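Local coordinates for protein PBP5 (PDB 3A3J) that removes the C-terminal D-alanine from cell wall peptide precursors, acting as a serine-type D-alanyl-D-alanine carboxypeptidase of the penicillin-binding protein class, at residues V119-M122 and N123-Q127; T42-V45 and V46-L50; R152-A155 and I156-A159; S87-D90 and L91-V95. All coordinates share one frame; numbering follows the deposited sequence.

Interaction 1. Residues V119-M122 and N123-Q127; sequences VETM and NKYVQ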
loop_
_atom_site.group_PDB
_atom_site.type_symbol
_atom_site.label_atom_id
_atom_site.label_comp_id
_atom_site.label_asym_id
_atom_site.label_seq_id
_atom_site.Cartn_x
_atom_site.Cartn_y
_atom_site.Cartn_z
ATOM N N VAL A 119 2.092 -19.561 -0.424
ATOM C CA VAL A 119 1.296 -18.839 -1.345
ATOM C C VAL A 119 -0.094 -18.606 -0.706
ATOM O O VAL A 119 -0.809 -17.645 -1.045
ATOM C CB VAL A 119 1.130 -19.629 -2.673
ATOM C CG1 VAL A 119 0.091 -19.013 -3.463
ATOM C CG2 VAL A 119 2.434 -19.652 -3.532
ATOM N N GLU A 120 -0.488 -19.525 0.196
ATOM C CA GLU A 120 -1.822 -19.514 0.741
ATOM C C GLU A 120 -1.904 -18.395 1.780
ATOM O O GLU A 120 -2.956 -17.783 1.932
ATOM C CB GLU A 120 -2.149 -20.892 1.331
ATOM C CG GLU A 120 -3.570 -21.166 1.300
ATOM C CD GLU A 120 -4.219 -20.758 -0.034
ATOM O OE1 GLU A 120 -3.705 -21.078 -1.137
ATOM O OE2 GLU A 120 -5.292 -20.144 0.044
ATOM N N THR A 121 -0.802 -18.163 2.500
ATOM C CA THR A 121 -0.670 -16.991 3.347
ATOM C C THR A 121 -0.766 -15.664 2.557
ATOM O O THR A 121 -1.332 -14.669 3.062
ATOM C CB THR A 121 0.622 -17.046 4.101
ATOM O OG1 THR A 121 0.570 -18.175 4.956
ATOM C CG2 THR A 121 0.809 -15.822 5.028
ATOM N N MET A 122 -0.252 -15.663 1.332
ATOM C CA MET A 122 -0.300 -14.520 0.469
ATOM C C MET A 122 -1.758 -14.276 0.234
ATOM O O MET A 122 -2.214 -13.126 0.238
ATOM C CB MET A 122 0.407 -14.782 -0.914
ATOM C CG MET A 122 1.952 -14.864 -0.841
ATOM S SD MET A 122 2.571 -15.397 -2.463
ATOM C CE MET A 122 2.700 -13.802 -3.352
ATOM N N ASN A 123 -2.496 -15.370 -0.005
ATOM C CA ASN A 123 -3.917 -15.229 -0.356
ATOM C C ASN A 123 -4.737 -14.949 0.901
ATOM O O ASN A 123 -5.723 -14.310 0.821
ATOM C CB ASN A 123 -4.474 -16.386 -1.143
ATOM C CG ASN A 123 -3.937 -16.421 -2.574
ATOM O OD1 ASN A 123 -3.737 -15.379 -3.180
ATOM N ND2 ASN A 123 -3.707 -17.630 -3.120
ATOM N N LYS A 124 -4.251 -15.376 2.054
ATOM C CA LYS A 124 -4.869 -14.975 3.305
ATOM C C LYS A 124 -4.929 -13.444 3.257
ATOM O O LYS A 124 -5.993 -12.874 3.448
ATOM C CB LYS A 124 -4.074 -15.449 4.545
ATOM C CG LYS A 124 -4.723 -15.070 5.908
ATOM C CD LYS A 124 -3.859 -15.334 7.174
ATOM C CE LYS A 124 -2.647 -14.486 7.289
ATOM N NZ LYS A 124 -1.741 -14.942 8.429
ATOM N N TYR A 125 -3.777 -12.783 3.007
ATOM C CA TYR A 125 -3.690 -11.318 3.161
ATOM C C TYR A 125 -4.505 -10.622 2.079
ATOM O O TYR A 125 -4.969 -9.510 2.251
ATOM C CB TYR A 125 -2.258 -10.873 3.153
ATOM C CG TYR A 125 -1.530 -11.175 4.440
ATOM C CD1 TYR A 125 -2.010 -10.715 5.670
ATOM C CD2 TYR A 125 -0.393 -11.939 4.435
ATOM C CE1 TYR A 125 -1.343 -10.966 6.831
ATOM C CE2 TYR A 125 0.258 -12.214 5.600
ATOM C CZ TYR A 125 -0.222 -11.747 6.782
ATOM O OH TYR A 125 0.489 -12.002 7.930
ATOM N N VAL A 126 -4.679 -11.290 0.971
ATOM C CA VAL A 126 -5.509 -10.777 -0.109
ATOM C C VAL A 126 -6.933 -10.547 0.475
ATOM O O VAL A 126 -7.602 -9.522 0.145
ATOM C CB VAL A 126 -5.527 -11.740 -1.344
ATOM C CG1 VAL A 126 -6.642 -11.383 -2.340
ATOM C CG2 VAL A 126 -4.166 -11.757 -2.111
ATOM N N GLN A 127 -7.393 -11.501 1.302
ATOM C CA GLN A 127 -8.769 -11.482 1.901
ATOM C C GLN A 127 -8.758 -10.465 2.971
ATOM O O GLN A 127 -9.684 -9.648 3.138
ATOM C CB GLN A 127 -9.086 -12.839 2.590
ATOM C CG GLN A 127 -9.200 -13.929 1.600
ATOM C CD GLN A 127 -10.126 -13.438 0.533
ATOM O OE1 GLN A 127 -11.027 -12.679 0.845
ATOM N NE2 GLN A 127 -9.935 -13.859 -0.725
#

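Interaction 2. Residues T42-V45 and V46-L50; sequences TSYV and VGVAL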
loop_
_atom_site.group_PDB
_atom_site.type_symbol
_atom_site.label_atom_id
_atom_site.label_comp_id
_atom_site.label_asym_id
_atom_site.label_seq_id
_atom_site.Cartn_x
_atom_site.Cartn_y
_atom_site.Cartn_z
ATOM N N THR A 42 4.656 -11.062 -1.349
ATOM C CA THR A 42 5.704 -11.934 -0.719
ATOM C C THR A 42 6.465 -11.236 0.385
ATOM O O THR A 42 6.687 -11.787 1.480
ATOM C CB THR A 42 6.728 -12.491 -1.781
ATOM O OG1 THR A 42 6.018 -13.232 -2.785
ATOM C CG2 THR A 42 7.768 -13.374 -1.101
ATOM N N SER A 43 6.935 -10.009 0.111
ATOM C CA SER A 43 7.639 -9.236 1.175
ATOM C C SER A 43 6.706 -8.814 2.320
ATOM O O SER A 43 7.147 -8.638 3.448
ATOM C CB SER A 43 8.225 -7.955 0.527
ATOM O OG SER A 43 8.782 -8.384 -0.764
ATOM N N TYR A 44 5.442 -8.573 2.006
ATOM C CA TYR A 44 4.441 -8.325 3.064
ATOM C C TYR A 44 4.416 -9.536 4.063
ATOM O O TYR A 44 4.736 -9.381 5.265
ATOM C CB TYR A 44 3.037 -8.024 2.484
ATOM C CG TYR A 44 2.093 -7.563 3.620
ATOM C CD1 TYR A 44 2.045 -6.208 4.004
ATOM C CD2 TYR A 44 1.370 -8.485 4.383
ATOM C CE1 TYR A 44 1.225 -5.769 5.084
ATOM C CE2 TYR A 44 0.533 -8.073 5.455
ATOM C CZ TYR A 44 0.460 -6.702 5.782
ATOM O OH TYR A 44 -0.325 -6.254 6.815
ATOM N N VAL A 45 4.195 -10.747 3.534
ATOM C CA VAL A 45 4.280 -12.018 4.396
ATOM C C VAL A 45 5.571 -12.071 5.196
ATOM O O VAL A 45 5.535 -12.152 6.411
ATOM C CB VAL A 45 4.105 -13.266 3.520
ATOM C CG1 VAL A 45 4.105 -14.580 4.326
ATOM C CG2 VAL A 45 2.801 -13.145 2.793
ATOM N N VAL A 46 6.723 -11.906 4.519
ATOM C CA VAL A 46 8.031 -11.939 5.201
ATOM C C VAL A 46 8.088 -10.847 6.256
ATOM O O VAL A 46 8.548 -11.052 7.386
ATOM C CB VAL A 46 9.266 -11.752 4.183
ATOM C CG1 VAL A 46 10.589 -11.733 4.958
ATOM C CG2 VAL A 46 9.346 -12.864 3.133
ATOM N N GLY A 47 7.635 -9.653 5.897
ATOM C CA GLY A 47 7.765 -8.561 6.863
ATOM C C GLY A 47 6.873 -8.738 8.094
ATOM O O GLY A 47 7.283 -8.495 9.217
ATOM N N VAL A 48 5.654 -9.199 7.887
ATOM C CA VAL A 48 4.820 -9.547 9.070
ATOM C C VAL A 48 5.416 -10.686 9.924
ATOM O O VAL A 48 5.428 -10.629 11.170
ATOM C CB VAL A 48 3.411 -9.878 8.664
ATOM C CG1 VAL A 48 2.574 -10.285 9.955
ATOM C CG2 VAL A 48 2.789 -8.660 7.939
ATOM N N ALA A 49 5.954 -11.711 9.264
ATOM C CA ALA A 49 6.575 -12.795 10.005
ATOM C C ALA A 49 7.751 -12.293 10.858
ATOM O O ALA A 49 7.890 -12.726 12.007
ATOM C CB ALA A 49 7.001 -13.893 9.069
ATOM N N LEU A 50 8.584 -11.390 10.312
ATOM C CA LEU A 50 9.652 -10.738 11.091
ATOM C C LEU A 50 9.092 -9.868 12.209
ATOM O O LEU A 50 9.656 -9.790 13.282
ATOM C CB LEU A 50 10.503 -9.793 10.212
ATOM C CG LEU A 50 11.416 -10.518 9.226
ATOM C CD1 LEU A 50 11.916 -9.645 8.048
ATOM C CD2 LEU A 50 12.586 -11.132 10.038
#

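Interaction 3. Residues R152-A155 and I156-A159; sequences RDMA and IIGA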
loop_
_atom_site.group_PDB
_atom_site.type_symbol
_atom_site.label_atom_id
_atom_site.label_comp_id
_atom_site.label_asym_id
_atom_site.label_seq_id
_atom_site.Cartn_x
_atom_site.Cartn_y
_atom_site.Cartn_z
ATOM N N ARG A 152 -5.636 -0.950 -8.588
ATOM C CA ARG A 152 -6.143 -0.516 -7.257
ATOM C C ARG A 152 -5.706 -1.491 -6.166
ATOM O O ARG A 152 -5.342 -1.093 -5.056
ATOM C CB ARG A 152 -7.713 -0.441 -7.264
ATOM C CG ARG A 152 -8.278 0.187 -5.940
ATOM C CD ARG A 152 -9.654 -0.301 -5.578
ATOM N NE ARG A 152 -10.570 -0.086 -6.695
ATOM C CZ ARG A 152 -11.283 1.039 -6.798
ATOM N NH1 ARG A 152 -12.120 1.215 -7.814
ATOM N NH2 ARG A 152 -11.143 1.987 -5.849
ATOM N N ASP A 153 -5.763 -2.792 -6.458
ATOM C CA ASP A 153 -5.340 -3.824 -5.439
ATOM C C ASP A 153 -3.853 -3.674 -5.131
ATOM O O ASP A 153 -3.382 -3.696 -3.936
ATOM C CB ASP A 153 -5.666 -5.230 -5.952
ATOM C CG ASP A 153 -7.173 -5.557 -5.837
ATOM O OD1 ASP A 153 -7.926 -4.650 -5.368
ATOM O OD2 ASP A 153 -7.565 -6.707 -6.201
ATOM N N MET A 154 -3.100 -3.396 -6.190
ATOM C CA MET A 154 -1.618 -3.143 -5.931
ATOM C C MET A 154 -1.395 -1.832 -5.191
ATOM O O MET A 154 -0.482 -1.714 -4.382
ATOM C CB MET A 154 -0.812 -3.234 -7.277
ATOM C CG MET A 154 -0.584 -4.737 -7.722
ATOM S SD MET A 154 0.513 -5.369 -6.495
ATOM C CE MET A 154 0.328 -7.083 -6.814
ATOM N N ALA A 155 -2.235 -0.821 -5.429
ATOM C CA ALA A 155 -2.091 0.389 -4.572
ATOM C C ALA A 155 -2.401 0.037 -3.135
ATOM O O ALA A 155 -1.734 0.486 -2.179
ATOM C CB ALA A 155 -3.011 1.590 -5.091
ATOM N N ILE A 156 -3.446 -0.772 -2.952
ATOM C CA ILE A 156 -3.838 -1.141 -1.553
ATOM C C ILE A 156 -2.735 -1.936 -0.887
ATOM O O ILE A 156 -2.313 -1.655 0.265
ATOM C CB ILE A 156 -5.243 -1.863 -1.528
ATOM C CG1 ILE A 156 -6.351 -0.885 -1.934
ATOM C CG2 ILE A 156 -5.511 -2.439 -0.115
ATOM C CD1 ILE A 156 -7.623 -1.528 -2.399
ATOM N N ILE A 157 -2.134 -2.844 -1.653
ATOM C CA ILE A 157 -1.017 -3.694 -1.085
ATOM C C ILE A 157 0.147 -2.824 -0.746
ATOM O O ILE A 157 0.758 -2.942 0.328
ATOM C CB ILE A 157 -0.530 -4.874 -2.085
ATOM C CG1 ILE A 157 -1.680 -5.862 -2.300
ATOM C CG2 ILE A 157 0.736 -5.511 -1.544
ATOM C CD1 ILE A 157 -1.623 -6.784 -3.531
ATOM N N GLY A 158 0.465 -1.882 -1.626
ATOM C CA GLY A 158 1.703 -1.055 -1.306
ATOM C C GLY A 158 1.366 -0.182 -0.096
ATOM O O GLY A 158 2.204 0.060 0.769
ATOM N N ALA A 159 0.127 0.288 0.036
ATOM C CA ALA A 159 -0.129 1.136 1.289
ATOM C C ALA A 159 0.057 0.367 2.576
ATOM O O ALA A 159 0.531 0.891 3.628
ATOM C CB ALA A 159 -1.561 1.735 1.236
#

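Interaction 4. Residues S87-D90 and L91-V95; sequences SVAD and LNRGV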
loop_
_atom_site.group_PDB
_atom_site.type_symbol
_atom_site.label_atom_id
_atom_site.label_comp_id
_atom_site.label_asym_id
_atom_site.label_seq_id
_atom_site.Cartn_x
_atom_site.Cartn_y
_atom_site.Cartn_z
ATOM N N SER A 87 21.309 -15.526 5.074
ATOM C CA SER A 87 20.421 -14.942 6.068
ATOM C C SER A 87 19.086 -14.437 5.481
ATOM O O SER A 87 18.953 -14.089 4.301
ATOM C CB SER A 87 21.101 -13.795 6.795
ATOM O OG SER A 87 21.127 -12.740 5.836
ATOM N N VAL A 88 18.077 -14.445 6.326
ATOM C CA VAL A 88 16.775 -13.954 5.950
ATOM C C VAL A 88 16.915 -12.466 5.530
ATOM O O VAL A 88 16.339 -12.061 4.531
ATOM C CB VAL A 88 15.807 -14.124 7.141
ATOM C CG1 VAL A 88 14.654 -13.157 7.058
ATOM C CG2 VAL A 88 15.291 -15.593 7.232
ATOM N N ALA A 89 17.727 -11.687 6.236
ATOM C CA ALA A 89 18.012 -10.258 5.811
ATOM C C ALA A 89 18.473 -10.208 4.347
ATOM O O ALA A 89 17.894 -9.506 3.529
ATOM C CB ALA A 89 19.086 -9.654 6.707
ATOM N N ASP A 90 19.464 -11.020 3.970
ATOM C CA ASP A 90 19.911 -10.981 2.566
ATOM C C ASP A 90 18.842 -11.395 1.669
ATOM O O ASP A 90 18.646 -10.797 0.595
ATOM C CB ASP A 90 21.147 -11.880 2.286
ATOM C CG ASP A 90 22.445 -11.232 2.772
ATOM O OD1 ASP A 90 22.420 -10.004 2.849
ATOM O OD2 ASP A 90 23.475 -11.899 3.056
ATOM N N LEU A 91 18.118 -12.446 2.051
ATOM C CA LEU A 91 17.116 -12.959 1.123
ATOM C C LEU A 91 16.027 -11.917 0.829
ATOM O O LEU A 91 15.611 -11.727 -0.263
ATOM C CB LEU A 91 16.509 -14.263 1.661
ATOM C CG LEU A 91 17.437 -15.502 1.749
ATOM C CD1 LEU A 91 16.684 -16.584 2.490
ATOM C CD2 LEU A 91 17.700 -15.907 0.306
ATOM N N ASN A 92 15.518 -11.329 1.878
ATOM C CA ASN A 92 14.469 -10.325 1.812
ATOM C C ASN A 92 14.952 -9.051 1.048
ATOM O O ASN A 92 14.313 -8.600 0.078
ATOM C CB ASN A 92 14.107 -9.971 3.255
ATOM C CG ASN A 92 12.752 -9.298 3.351
ATOM O OD1 ASN A 92 12.579 -8.471 4.210
ATOM N ND2 ASN A 92 11.842 -9.572 2.412
ATOM N N ARG A 93 16.146 -8.584 1.401
ATOM C CA ARG A 93 16.770 -7.507 0.631
ATOM C C ARG A 93 16.815 -7.927 -0.824
ATOM O O ARG A 93 16.415 -7.154 -1.711
ATOM C CB ARG A 93 18.150 -7.122 1.242
ATOM C CG ARG A 93 18.958 -6.019 0.552
ATOM C CD ARG A 93 19.425 -4.901 1.562
ATOM N NE ARG A 93 19.721 -5.511 2.811
ATOM C CZ ARG A 93 19.471 -4.988 3.990
ATOM N NH1 ARG A 93 18.919 -3.788 4.135
ATOM N NH2 ARG A 93 19.758 -5.711 5.011
ATOM N N GLY A 94 17.174 -9.179 -1.120
ATOM C CA GLY A 94 17.259 -9.561 -2.527
ATOM C C GLY A 94 15.923 -9.589 -3.246
ATOM O O GLY A 94 15.843 -9.315 -4.452
ATOM N N VAL A 95 14.877 -10.086 -2.570
ATOM C CA VAL A 95 13.511 -10.001 -3.116
ATOM C C VAL A 95 13.106 -8.519 -3.331
ATOM O O VAL A 95 12.598 -8.170 -4.354
ATOM C CB VAL A 95 12.478 -10.580 -2.075
ATOM C CG1 VAL A 95 11.035 -10.292 -2.550
ATOM C CG2 VAL A 95 12.756 -12.098 -1.837
HETATM O O HOH W 1 21.385 -7.627 3.747
#

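Interaction 1. Residues V119-M122 and N123-Q127
Four consecutive i to i+4 backbone hydrogen bonds, from Asn123 N, Lys124 N, Tyr125 N and Val126 N to the carbonyls of Val119, Glu120, Thr121 and Met122, join the two segments into about two and a half turns of helix 115-128. The shortest runs from Lys124 N to Glu120 O at 2.7 Å. Thr121 and Tyr125, one turn apart, carry the main side-chain contact. They lie side by side and point the same way. The methyl CG2 of Thr121 reaches CE2 of the Tyr125 ring at 3.7 Å. With OG1 beside the backbone N (chi1 -64°), CG2 lies opposite that N and beside the carbonyl carbon, on the side of Tyr125. The ring also passes close to the backbone: Tyr125 CD2 is 3.2 Å from Thr121 O. Lys124, the residue just before the tyrosine, lays its CE over one face of the ring, 3.7 Å above the plane and toward the rim. Asn123 is on another side of the helix. Its ND2 lies 4.1 Å from Val119 CG1 and 4.0 Å from Glu120 OE1, and the planes of its amide and the Glu120 carboxylate are 60° apart. ND2 donates instead to Phe136 O. Beyond the segments, Thr121, Met122 and Tyr125 pack on helix 38-51, and Tyr125 meets Tyr44 edge-to-face. The chemistry is therefore divided. Methyl and methylene groups pack round the tyrosine, while the asparagine amide ties the helix to the following loop; the glutamate carboxylate stays at the exposed side.

Interaction 2. Residues T42-V45 and V46-L50
Val48 sets its methyl CG2 over one face of the Tyr44 ring, one helical turn earlier. The carbon is 3.9 Å from the ring centroid and 29° off the ring normal, a CH-pi contact. Its nearest ring atom is Tyr44 CE2, at 3.4 Å from Val48 CG2, so the methyl sits toward that side of the ring. The tyrosine extends from the helix with CG anti to the backbone N (chi1 -171°), which swings the ring along the helix toward Val48. The same methyl is 3.4 Å from Tyr44 O, so it is wedged between ring and backbone. That carbonyl also accepts from Val48 N at 2.8 Å, with a nearly straight N-H...O angle of 175°. Helix 38-51, largely buried here, carries Lys39, the probable proton acceptor of the serine peptidase fold shared with beta-lactamases; the SxxK motif starts with Ser36 just before it. The Tyr44 ring meets Phe129 edge-to-face, and its hydroxyl is hydrogen-bonded to Asp164. On another side of the helix, Val46 places CG2 3.3 Å from Thr42 O. Val46 N is hydrogen-bonded to Thr42 O at 3.0 Å. Ser43 turns its hydroxyl to Lys39 O, so this polar group is satisfied within the helix. Gly47 N donates to Ser43 O at 2.7 Å. Val45, on the side facing helix 115-128, packs on Phe118 and Thr121.

Interaction 3. Residues R152-A155 and I156-A159
Residues 152-155 and 156-159 are successive turns of helix 151-164, joined by backbone hydrogen bonds from Ile156, Ile157, Gly158 and Ala159 N to the carbonyls four residues earlier. The shortest runs from Ile157 N to Asp153 O at 2.7 Å, and all four have N-H...O angles near 156°. Met154 and Ile157 make the main apolar pair. They run side by side, and the Ile157 methyl CD1 touches the sulfur and the terminal methyl: it is 3.8 Å from Met154 CE and 3.9 Å from Met154 SD. The methionine chain bends at chi2 (-68°), which helps to bring its end alongside the isoleucine. Ile157 CG1 also lies 3.2 Å from Asp153 O. Both side chains pack on Met40 of helix 38-51. Ala155 and Ala159 face another way, onto strands 224-232 and 11-16, so the helix lies between the antiparallel sheet and helix 38-51, which carries the probable proton acceptor Lys39, as in the beta-lactamase-like fold. Ala155 touches Val228 and Val13, and Ala159 touches Ile226 and Met15. Arg152 and Ile156 lie side by side near the surface. Ile156 CD1 meets the arginine's methylenes, 4.0 Å from Arg152 CD. Beyond them the guanidinium makes a salt bridge through NE with Asp29. The Asp153 carboxylate is gripped by Thr134 OG1 and Asn133 N, both reaching its OD2, so this loop is held against the start of the helix.

Interaction 4. Residues S87-D90 and L91-V95
Asp90 and Arg93 turn their charged ends toward each other but meet through a water. Asp90 OD1 is 5.2 Å from Arg93 NE, too far for a direct salt bridge. The water fills the gap: it donates to Asp90 OD1 at 2.7 Å and accepts from Arg93 NH2 at 2.8 Å. It lies at the edge of the guanidinium and in its plane. The arginine leaves the helix with CG anti to its own N (chi1 179°), then bends at chi2 and chi3, which turns the guanidinium back over the preceding turn. There Arg93 NH2 comes within 4.3 Å of Ala89 CB. Arg93 has a second acidic partner, since its NH1 forms a salt bridge with Glu174. Leu91 packs elsewhere, on Leu80 and Leu107. Its CG lies 3.3 Å from Ser87 O, which also accepts from Leu91 N. Ser87 is the N-cap of helix 88-98: its OG accepts from Asp90 N at 3.0 Å, with an N-H...O angle of 168°. The hydroxyl oxygen thus satisfies an amide N-H at the first turn. Further on, Val88, Ala89 and Asp90 carbonyls bind the N-H groups of Asn92, Arg93 and Gly94. This helix leads to Ser99, a likely active-site residue, and its Val95 packs on Lys39. The water and Glu174 tie the arginine's polar end, while Phe177 lies alongside. The carboxylate form of Asp90 would probably be stabilised by the nearby helix N-terminus and by the arginine, which it meets through the water.

How the interactions relate
Along the chain the order is interaction 2 (helix 38-51), interaction 4 (helix 88-98), interaction 1 (helix 115-128) and interaction 3 (helix 151-164). All four lie in the carboxypeptidase part of the chain. Helix 38-51 is their shared neighbour. Interactions 1 and 4 each have centres about 11 Å from that of interaction 2 and touch it, through Thr121 against Val45 and Val95 against Ser43, for example. Their own centres are about 21 Å apart. Interaction 3 is about 15 Å from interaction 2, centre to centre, and its segments do not touch those of interaction 2, though its helix packs on helix 38-51 outside those segments. The helix carrying Lys39 is thus packed among the others beside the probable active site.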